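PDB 7NWN: beta-xylanase from Caldicellulosiruptor kristjanssonii, which probably takes part in xylan breakdown (EC 3.2.1.8) and is seen here as its family 9 carbohydrate-binding module, which probably binds plant polysaccharides. Local coordinates for residues 23-28 and 61-66; 82-87 and 173-178; 93-98 and 165-170. All coordinates share one frame; numbering follows the deposited sequence.

Contact 1 of 3, residues 23-28 and 61-66; sequences IYVSYG and FKLMWD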
loop_
_atom_site.group_PDB
_atom_site.type_symbol
_atom_site.label_atom_id
_atom_site.label_comp_id
_atom_site.label_asym_id
_atom_site.label_seq_id
_atom_site.Cartn_x
_atom_site.Cartn_y
_atom_site.Cartn_z
ATOM N N ILE A 23 7.865 -2.205 9.851
ATOM C CA ILE A 23 8.010 -3.308 8.890
ATOM C C ILE A 23 9.363 -3.142 8.167
ATOM O O ILE A 23 9.701 -2.036 7.706
ATOM C CB ILE A 23 6.821 -3.296 7.893
ATOM C CG1 ILE A 23 5.501 -3.599 8.603
ATOM C CG2 ILE A 23 7.051 -4.234 6.703
ATOM C CD1 ILE A 23 4.268 -3.203 7.811
ATOM N N TYR A 24 10.151 -4.232 8.131
ATOM C CA TYR A 24 11.420 -4.292 7.407
ATOM C C TYR A 24 11.067 -4.744 5.983
ATOM O O TYR A 24 10.345 -5.702 5.829
ATOM C CB TYR A 24 12.401 -5.241 8.137
ATOM C CG TYR A 24 12.845 -4.676 9.464
ATOM C CD1 TYR A 24 13.903 -3.774 9.533
ATOM C CD2 TYR A 24 12.127 -4.938 10.637
ATOM C CE1 TYR A 24 14.282 -3.196 10.742
ATOM C CE2 TYR A 24 12.498 -4.379 11.859
ATOM C CZ TYR A 24 13.580 -3.507 11.902
ATOM O OH TYR A 24 13.947 -2.927 13.075
ATOM N N VAL A 25 11.459 -3.966 4.984
ATOM C CA VAL A 25 11.128 -4.216 3.587
ATOM C C VAL A 25 12.382 -4.671 2.840
ATOM O O VAL A 25 13.387 -3.942 2.756
ATOM C CB VAL A 25 10.608 -2.916 2.965
ATOM C CG1 VAL A 25 10.119 -3.117 1.511
ATOM C CG2 VAL A 25 9.552 -2.269 3.867
ATOM N N SER A 26 12.281 -5.860 2.247
ATOM C CA SER A 26 13.337 -6.387 1.389
ATOM C C SER A 26 13.362 -5.740 -0.004
ATOM O O SER A 26 12.359 -5.230 -0.509
ATOM C CB SER A 26 13.145 -7.848 1.255
ATOM O OG SER A 26 13.290 -8.412 2.535
ATOM N N TYR A 27 14.540 -5.859 -0.636
ATOM C CA TYR A 27 14.899 -5.249 -1.903
ATOM C C TYR A 27 14.469 -6.203 -3.013
ATOM O O TYR A 27 14.710 -7.416 -2.933
ATOM C CB TYR A 27 16.414 -5.019 -1.979
ATOM C CG TYR A 27 16.827 -4.372 -3.272
ATOM C CD1 TYR A 27 17.139 -5.140 -4.394
ATOM C CD2 TYR A 27 16.898 -3.005 -3.377
ATOM C CE1 TYR A 27 17.501 -4.545 -5.596
ATOM C CE2 TYR A 27 17.234 -2.403 -4.577
ATOM C CZ TYR A 27 17.553 -3.163 -5.683
ATOM O OH TYR A 27 17.902 -2.507 -6.823
ATOM N N GLY A 28 13.830 -5.635 -4.041
ATOM C CA GLY A 28 13.365 -6.473 -5.154
ATOM C C GLY A 28 12.510 -5.660 -6.110
ATOM O O GLY A 28 12.034 -4.583 -5.744
ATOM N N PHE A 61 -0.924 -7.653 3.072
ATOM C CA PHE A 61 -0.137 -6.982 2.048
ATOM C C PHE A 61 1.332 -7.292 2.291
ATOM O O PHE A 61 1.713 -7.601 3.427
ATOM C CB PHE A 61 -0.437 -5.478 2.020
ATOM C CG PHE A 61 0.092 -4.742 3.223
ATOM C CD1 PHE A 61 -0.669 -4.633 4.385
ATOM C CD2 PHE A 61 1.363 -4.166 3.196
ATOM C CE1 PHE A 61 -0.162 -3.974 5.504
ATOM C CE2 PHE A 61 1.874 -3.498 4.310
ATOM C CZ PHE A 61 1.117 -3.408 5.471
ATOM N N LYS A 62 2.110 -7.181 1.199
ATOM C CA LYS A 62 3.554 -7.343 1.213
ATOM C C LYS A 62 4.156 -6.073 0.634
ATOM O O LYS A 62 3.495 -5.403 -0.162
ATOM C CB LYS A 62 3.938 -8.540 0.353
ATOM C CG LYS A 62 3.525 -9.874 0.974
ATOM C CD LYS A 62 3.910 -11.094 0.142
ATOM C CE LYS A 62 3.652 -12.390 0.904
ATOM N NZ LYS A 62 4.164 -13.538 0.163
ATOM N N LEU A 63 5.409 -5.810 1.002
ATOM C CA LEU A 63 6.105 -4.615 0.582
ATOM C C LEU A 63 7.426 -5.064 0.003
ATOM O O LEU A 63 7.966 -6.082 0.453
ATOM C CB LEU A 63 6.367 -3.706 1.805
ATOM C CG LEU A 63 5.146 -3.013 2.416
ATOM C CD1 LEU A 63 5.556 -2.036 3.546
ATOM C CD2 LEU A 63 4.347 -2.277 1.348
ATOM N N MET A 64 7.955 -4.256 -0.924
ATOM C CA MET A 64 9.266 -4.522 -1.508
ATOM C C MET A 64 9.773 -3.170 -1.994
ATOM O O MET A 64 8.959 -2.286 -2.263
ATOM C CB MET A 64 9.121 -5.521 -2.665
ATOM C CG MET A 64 10.419 -6.208 -3.098
ATOM S SD MET A 64 10.132 -7.634 -4.199
ATOM C CE MET A 64 9.251 -8.733 -3.125
ATOM N N TRP A 65 11.097 -2.973 -2.062
ATOM C CA TRP A 65 11.619 -1.729 -2.613
ATOM C C TRP A 65 12.738 -1.999 -3.608
ATOM O O TRP A 65 13.445 -2.992 -3.495
ATOM C CB TRP A 65 12.157 -0.822 -1.497
ATOM C CG TRP A 65 13.426 -1.309 -0.851
ATOM C CD1 TRP A 65 13.556 -2.310 0.073
ATOM C CD2 TRP A 65 14.747 -0.780 -1.061
ATOM N NE1 TRP A 65 14.866 -2.441 0.468
ATOM C CE2 TRP A 65 15.618 -1.495 -0.198
ATOM C CE3 TRP A 65 15.275 0.230 -1.880
ATOM C CZ2 TRP A 65 16.996 -1.239 -0.166
ATOM C CZ3 TRP A 65 16.630 0.529 -1.798
ATOM C CH2 TRP A 65 17.474 -0.239 -0.990
ATOM N N ASP A 66 12.892 -1.072 -4.545
ATOM C CA ASP A 66 14.069 -1.066 -5.388
ATOM C C ASP A 66 14.624 0.357 -5.429
ATOM O O ASP A 66 14.058 1.260 -4.827
ATOM C CB ASP A 66 13.820 -1.715 -6.759
ATOM C CG ASP A 66 12.937 -0.946 -7.728
ATOM O OD1 ASP A 66 12.847 0.296 -7.631
ATOM O OD2 ASP A 66 12.418 -1.593 -8.656
HETATM O O HOH W 1 9.765 -7.125 2.210
#
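Tyr27 turns the edge of its ring onto the face of the Trp65 indole. The pair is T-shaped (edge-to-face): the planes stand at 88°, and CD2 of Tyr27 leads the approach, 3.7 Å from CZ2 of Trp65 and displaced toward the rim of the indole. With CG anti to the backbone N (chi1 -179°), the phenol reaches the six-membered ring while CA of the same Tyr27 lies over the five-membered ring, a CH-pi contact on the same face. At the indole edge the carbonyl of Val25 lies near the ring plane, and Trp65 NE1 is hydrogen-bonded to the carbonyl of Lys203.

Val25 points its CG1 branch at the facing backbone, 3.4 Å from CA of Met64, a snug fit for two carbons. Its CG2 instead meets CD1 of Leu63. Farther along, Ile23 and Leu63 meet at about a right angle through CG2 and CD1, and CD1 of Ile23 ends 3.9 Å from CZ of Phe61. SD of Met64 lies 3.6 Å from CA of Gly28, so the sulfur packs directly on the glycine backbone.

The axes of strands 23-25 and 61-66 diverge by 46°, and direct backbone pairing is confined to the end of the contact: Trp65 N donates to Ser26 O at 3.0 Å and Gly28 N to Trp65 O at 2.7 Å. One step back, a water accepts from Ser26 N and donates to Leu63 O at 2.7 Å, bridging the widening gap. The chemistry is therefore graded, from apolar branches at Ile23 and Val25 to paired peptides and stacked rings at Tyr27, and it ties strand 22-25 of the mixed sheet to strand 58-66, an outer strand of the four-stranded sheet.

Contact 2 of 3, residues 82-87 and 173-178; sequences NSANST and SSARRV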
loop_
_atom_site.group_PDB
_atom_site.type_symbol
_atom_site.label_atom_id
_atom_site.label_comp_id
_atom_site.label_asym_id
_atom_site.label_seq_id
_atom_site.Cartn_x
_atom_site.Cartn_y
_atom_site.Cartn_z
ATOM N N ASN A 82 -18.303 -3.448 -4.129
ATOM C CA ASN A 82 -19.171 -2.360 -4.534
ATOM C C ASN A 82 -18.341 -1.089 -4.756
ATOM O O ASN A 82 -17.508 -0.741 -3.936
ATOM C CB ASN A 82 -20.241 -2.143 -3.456
ATOM C CG ASN A 82 -21.271 -1.184 -4.004
ATOM O OD1 ASN A 82 -21.017 0.033 -4.114
ATOM N ND2 ASN A 82 -22.402 -1.741 -4.430
ATOM N N SER A 83 -18.567 -0.437 -5.871
ATOM C CA SER A 83 -17.941 0.826 -6.189
ATOM C C SER A 83 -18.984 1.746 -6.828
ATOM O O SER A 83 -18.599 2.623 -7.602
ATOM C CB SER A 83 -16.769 0.661 -7.148
ATOM O OG SER A 83 -17.094 -0.134 -8.283
ATOM N N ALA A 84 -20.266 1.591 -6.456
ATOM C CA ALA A 84 -21.304 2.465 -7.023
ATOM C C ALA A 84 -21.294 3.897 -6.434
ATOM O O ALA A 84 -21.640 4.824 -7.142
ATOM C CB ALA A 84 -22.660 1.793 -6.971
ATOM N N ASN A 85 -20.816 4.114 -5.190
ATOM C CA ASN A 85 -20.758 5.455 -4.590
ATOM C C ASN A 85 -19.778 6.338 -5.356
ATOM O O ASN A 85 -18.709 5.869 -5.707
ATOM C CB ASN A 85 -20.332 5.383 -3.117
ATOM C CG ASN A 85 -20.727 6.600 -2.296
ATOM O OD1 ASN A 85 -20.333 7.731 -2.595
ATOM N ND2 ASN A 85 -21.496 6.372 -1.249
ATOM N N SER A 86 -20.092 7.624 -5.594
ATOM C CA SER A 86 -19.156 8.479 -6.324
ATOM C C SER A 86 -18.026 9.001 -5.424
ATOM O O SER A 86 -17.050 9.557 -5.918
ATOM C CB SER A 86 -19.864 9.620 -7.000
ATOM O OG SER A 86 -20.483 10.396 -5.992
ATOM N N THR A 87 -18.167 8.874 -4.100
ATOM C CA THR A 87 -17.073 9.218 -3.204
ATOM C C THR A 87 -16.083 8.053 -3.200
ATOM O O THR A 87 -16.442 6.940 -2.807
ATOM C CB THR A 87 -17.558 9.470 -1.763
ATOM O OG1 THR A 87 -18.556 10.485 -1.822
ATOM C CG2 THR A 87 -16.461 9.941 -0.822
ATOM N N SER A 173 -23.430 -3.752 -0.192
ATOM C CA SER A 173 -24.311 -3.633 -1.346
ATOM C C SER A 173 -25.187 -2.386 -1.276
ATOM O O SER A 173 -25.828 -2.054 -2.271
ATOM C CB SER A 173 -25.145 -4.865 -1.557
ATOM O OG SER A 173 -25.882 -5.152 -0.395
ATOM N N SER A 174 -25.185 -1.663 -0.138
ATOM C CA SER A 174 -25.817 -0.336 -0.113
ATOM C C SER A 174 -24.941 0.740 -0.765
ATOM O O SER A 174 -25.329 1.899 -0.791
ATOM C CB SER A 174 -26.235 0.067 1.288
ATOM O OG SER A 174 -25.102 0.451 2.072
ATOM N N ALA A 175 -23.740 0.397 -1.280
ATOM C CA ALA A 175 -22.923 1.391 -1.974
ATOM C C ALA A 175 -22.391 2.486 -1.029
ATOM O O ALA A 175 -22.319 3.663 -1.388
ATOM C CB ALA A 175 -23.682 1.956 -3.148
ATOM N N ARG A 176 -22.025 2.088 0.191
ATOM C CA ARG A 176 -21.442 2.952 1.212
ATOM C C ARG A 176 -20.325 2.174 1.901
ATOM O O ARG A 176 -20.455 0.974 2.112
ATOM C CB ARG A 176 -22.451 3.163 2.357
ATOM C CG ARG A 176 -23.368 4.367 2.196
ATOM C CD ARG A 176 -24.796 4.128 1.773
ATOM N NE ARG A 176 -25.389 3.124 2.648
ATOM C CZ ARG A 176 -26.401 3.340 3.498
ATOM N NH1 ARG A 176 -26.943 4.546 3.583
ATOM N NH2 ARG A 176 -26.874 2.336 4.230
ATOM N N ARG A 177 -19.321 2.877 2.426
ATOM C CA ARG A 177 -18.347 2.218 3.288
ATOM C C ARG A 177 -18.985 1.887 4.638
ATOM O O ARG A 177 -19.617 2.746 5.230
ATOM C CB ARG A 177 -17.099 3.098 3.462
ATOM C CG ARG A 177 -16.069 2.465 4.397
ATOM C CD ARG A 177 -14.742 3.225 4.310
ATOM N NE ARG A 177 -14.847 4.313 5.269
ATOM C CZ ARG A 177 -13.949 5.284 5.444
ATOM N NH1 ARG A 177 -12.844 5.332 4.712
ATOM N NH2 ARG A 177 -14.187 6.221 6.342
ATOM N N VAL A 178 -18.781 0.659 5.118
ATOM C CA VAL A 178 -19.285 0.208 6.393
ATOM C C VAL A 178 -18.154 -0.134 7.341
ATOM O O VAL A 178 -18.442 -0.374 8.507
ATOM C CB VAL A 178 -20.288 -0.957 6.268
ATOM C CG1 VAL A 178 -21.467 -0.525 5.407
ATOM C CG2 VAL A 178 -19.677 -2.234 5.697
#
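Ala175 has a left-handed backbone conformation (phi 68°, psi 38°), uncommon for a residue with a beta carbon, and its carbonyl receives the one direct hydrogen bond between residues 82-87 and 173-178. The donor is ND2 of Asn85, 2.8 Å from Ala175 O. The bond is in plane at both ends: the donor lies in the carbonyl plane of Ala175, and that oxygen lies close to the amide plane of Asn85.

The other end of the Asn85 amide is held as well. OD1 accepts from Thr87 N at 2.9 Å, on a lone pair, making an Asx turn, so that one flat group grips its own loop and the facing one together. CG anti to the backbone N (chi1 -159°) carries the amide across. Asn82 forms a second Asx turn, its OD1 accepting from Ala84 N at 2.9 Å, here from above the carbonyl plane. The same oxygen rests against Ala175, 3.2 Å from its CA, while the methyls of Ala84 and Ala175 meet at 4.0 Å. On the far loop, NE of Arg176 donates to Ser174 OG at 2.7 Å.

Asn82 N is hydrogen-bonded to Asp92, which with Asp78, Val80 and Ala171 binds a calcium ion. The contact thus pairs two surface loops beside that site, and its chemistry implies directional fixing by amides rather than apolar burial: each asparagine shapes its own turn while touching Ala175.

Contact 3 of 3, residues 93-98 and 165-170; sequences SVEIFL and EFQVNE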
loop_
_atom_site.group_PDB
_atom_site.type_symbol
_atom_site.label_atom_id
_atom_site.label_comp_id
_atom_site.label_asym_id
_atom_site.label_seq_id
_atom_site.Cartn_x
_atom_site.Cartn_y
_atom_site.Cartn_z
ATOM N N SER A 93 -11.757 -0.496 -1.767
ATOM C CA SER A 93 -10.561 0.173 -2.249
ATOM C C SER A 93 -9.476 -0.031 -1.200
ATOM O O SER A 93 -9.777 -0.419 -0.064
ATOM C CB SER A 93 -10.828 1.652 -2.555
ATOM O OG SER A 93 -11.323 2.309 -1.419
ATOM N N VAL A 94 -8.220 0.144 -1.616
ATOM C CA VAL A 94 -7.133 0.161 -0.656
ATOM C C VAL A 94 -6.458 1.542 -0.724
ATOM O O VAL A 94 -6.481 2.177 -1.756
ATOM C CB VAL A 94 -6.111 -0.981 -0.863
ATOM C CG1 VAL A 94 -6.741 -2.370 -0.862
ATOM C CG2 VAL A 94 -5.254 -0.764 -2.067
ATOM N N GLU A 95 -5.871 2.002 0.385
ATOM C CA GLU A 95 -5.190 3.296 0.389
ATOM C C GLU A 95 -3.788 3.081 0.951
ATOM O O GLU A 95 -3.585 2.243 1.842
ATOM C CB GLU A 95 -5.903 4.236 1.355
ATOM C CG GLU A 95 -7.335 4.556 0.928
ATOM C CD GLU A 95 -8.060 5.580 1.759
ATOM O OE1 GLU A 95 -7.432 6.184 2.667
ATOM O OE2 GLU A 95 -9.257 5.781 1.514
ATOM N N ILE A 96 -2.841 3.827 0.371
ATOM C CA ILE A 96 -1.426 3.733 0.710
ATOM C C ILE A 96 -0.997 5.157 1.058
ATOM O O ILE A 96 -1.276 6.065 0.300
ATOM C CB ILE A 96 -0.601 3.139 -0.468
ATOM C CG1 ILE A 96 -1.038 1.681 -0.721
ATOM C CG2 ILE A 96 0.917 3.168 -0.181
ATOM C CD1 ILE A 96 -0.742 1.244 -2.147
ATOM N N PHE A 97 -0.342 5.299 2.202
ATOM C CA PHE A 97 0.165 6.569 2.692
ATOM C C PHE A 97 1.684 6.447 2.820
ATOM O O PHE A 97 2.153 5.418 3.301
ATOM C CB PHE A 97 -0.405 6.792 4.097
ATOM C CG PHE A 97 -1.919 6.733 4.257
ATOM C CD1 PHE A 97 -2.593 5.516 4.272
ATOM C CD2 PHE A 97 -2.653 7.905 4.440
ATOM C CE1 PHE A 97 -3.964 5.462 4.502
ATOM C CE2 PHE A 97 -4.029 7.867 4.678
ATOM C CZ PHE A 97 -4.678 6.641 4.707
ATOM N N LEU A 98 2.421 7.496 2.416
ATOM C CA LEU A 98 3.875 7.500 2.547
ATOM C C LEU A 98 4.370 8.879 3.022
ATOM O O LEU A 98 3.968 9.915 2.477
ATOM C CB LEU A 98 4.499 7.153 1.191
ATOM C CG LEU A 98 5.977 6.731 1.228
ATOM C CD1 LEU A 98 6.163 5.400 1.949
ATOM C CD2 LEU A 98 6.537 6.680 -0.201
ATOM N N GLU A 165 1.446 4.020 5.909
ATOM C CA GLU A 165 0.204 3.420 6.389
ATOM C C GLU A 165 -0.468 2.673 5.218
ATOM O O GLU A 165 -0.246 3.021 4.063
ATOM C CB GLU A 165 -0.700 4.507 7.027
ATOM C CG GLU A 165 -2.115 4.067 7.462
ATOM C CD GLU A 165 -2.238 2.965 8.507
ATOM O OE1 GLU A 165 -1.437 1.977 8.496
ATOM O OE2 GLU A 165 -3.153 3.064 9.362
ATOM N N PHE A 166 -1.272 1.659 5.569
ATOM C CA PHE A 166 -2.107 0.862 4.687
ATOM C C PHE A 166 -3.532 0.830 5.274
ATOM O O PHE A 166 -3.714 0.563 6.459
ATOM C CB PHE A 166 -1.521 -0.551 4.560
ATOM C CG PHE A 166 -2.309 -1.449 3.642
ATOM C CD1 PHE A 166 -2.214 -1.338 2.258
ATOM C CD2 PHE A 166 -3.211 -2.365 4.184
ATOM C CE1 PHE A 166 -2.993 -2.146 1.440
ATOM C CE2 PHE A 166 -3.989 -3.162 3.359
ATOM C CZ PHE A 166 -3.874 -3.041 1.989
ATOM N N GLN A 167 -4.530 1.052 4.418
ATOM C CA GLN A 167 -5.939 0.990 4.792
ATOM C C GLN A 167 -6.765 0.269 3.706
ATOM O O GLN A 167 -6.549 0.454 2.512
ATOM C CB GLN A 167 -6.492 2.412 4.915
ATOM C CG GLN A 167 -7.885 2.447 5.552
ATOM C CD GLN A 167 -8.274 3.888 5.805
ATOM O OE1 GLN A 167 -7.631 4.622 6.572
ATOM N NE2 GLN A 167 -9.326 4.308 5.132
ATOM N N VAL A 168 -7.766 -0.507 4.161
ATOM C CA VAL A 168 -8.779 -1.038 3.272
ATOM C C VAL A 168 -10.085 -0.347 3.637
ATOM O O VAL A 168 -10.446 -0.330 4.804
ATOM C CB VAL A 168 -8.915 -2.547 3.507
ATOM C CG1 VAL A 168 -10.112 -3.170 2.770
ATOM C CG2 VAL A 168 -7.607 -3.267 3.183
ATOM N N ASN A 169 -10.795 0.139 2.633
ATOM C CA ASN A 169 -12.183 0.580 2.759
ATOM C C ASN A 169 -13.093 -0.565 2.300
ATOM O O ASN A 169 -12.956 -1.052 1.167
ATOM C CB ASN A 169 -12.404 1.762 1.837
ATOM C CG ASN A 169 -11.477 2.913 2.219
ATOM O OD1 ASN A 169 -11.315 3.225 3.408
ATOM N ND2 ASN A 169 -10.906 3.579 1.223
ATOM N N GLU A 170 -13.985 -0.998 3.198
ATOM C CA GLU A 170 -14.970 -2.004 2.868
ATOM C C GLU A 170 -16.345 -1.381 2.677
ATOM O O GLU A 170 -16.886 -0.800 3.625
ATOM C CB GLU A 170 -15.170 -3.065 3.935
ATOM C CG GLU A 170 -16.186 -4.067 3.323
ATOM C CD GLU A 170 -16.874 -4.881 4.372
ATOM O OE1 GLU A 170 -16.384 -4.888 5.553
ATOM O OE2 GLU A 170 -17.873 -5.491 4.011
#
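Strands 93-98 and 165-170 run antiparallel, their axes 4.6 Å apart at closest and 161° between directions, with Ser93-Asn169, Glu95-Gln167 and Phe97-Glu165 as hydrogen-bonded pairs; Glu95 N to Gln167 O is 2.7 Å.

On the face bearing these pairs, the amide of Asn169 serves its directly paired Ser93 and, diagonally, Glu95. Its ND2 donates to Ser93 OG at 3.0 Å and to Glu95 OE2 at 2.8 Å, both acceptors in the amide plane. The second bond is nearly straight (172°), though it meets the carboxylate from above its plane. Asn169 OD1 accepts from Gln167 NE2 at 2.8 Å and also from Arg177, so both ends of the amide are occupied and its flip state is defined. A leucine in place of Asn169 would probably leave Ser93 OG and Glu95 OE2 without their shared donor and Gln167 NE2 without this acceptor. Ser93 OG is also hydrogen-bonded to the carbonyl of Gln91, and Glu95 to Arg116, in a salt bridge, and His114. Phe97 lies alongside Glu165, CD1 of Phe97 3.5 Å from CB of Glu165, and CE1 of Phe97 is 4.0 Å from CB of Gln167 at the ring edge.

This face is mainly polar; the reverse is apolar, with CE1 of Phe166 4.0 Å from CB of Val94. There Val94, Ile96 and Phe166 pack on strands of the four-stranded sheet, consistent with the beta-sandwich of family 9 carbohydrate-binding modules.

Overall arrangement
Contacts 1 and 3 are buried, whereas contact 2 lies at the surface, across the chain's centre from contact 1. All three reach the mixed sheet, contacts 2 and 3 on the neighbouring strands 177-182 and 161-171, and contact 3 is nested within the loop that contact 2 closes; Val178 N lies 2.8 Å from Glu170 O between them, a probable hydrogen bond. Contact 1 meets contact 3 through aromatic packing, Phe61 CD1 to Phe166 CD2 at 3.4 Å. Chemistry follows position: contact 3 has the regular peptide ladder of adjacent strands, contact 1 joins strands of different sheets through side chains and sparse pairing, and contact 2 depends on asparagine amides between loops.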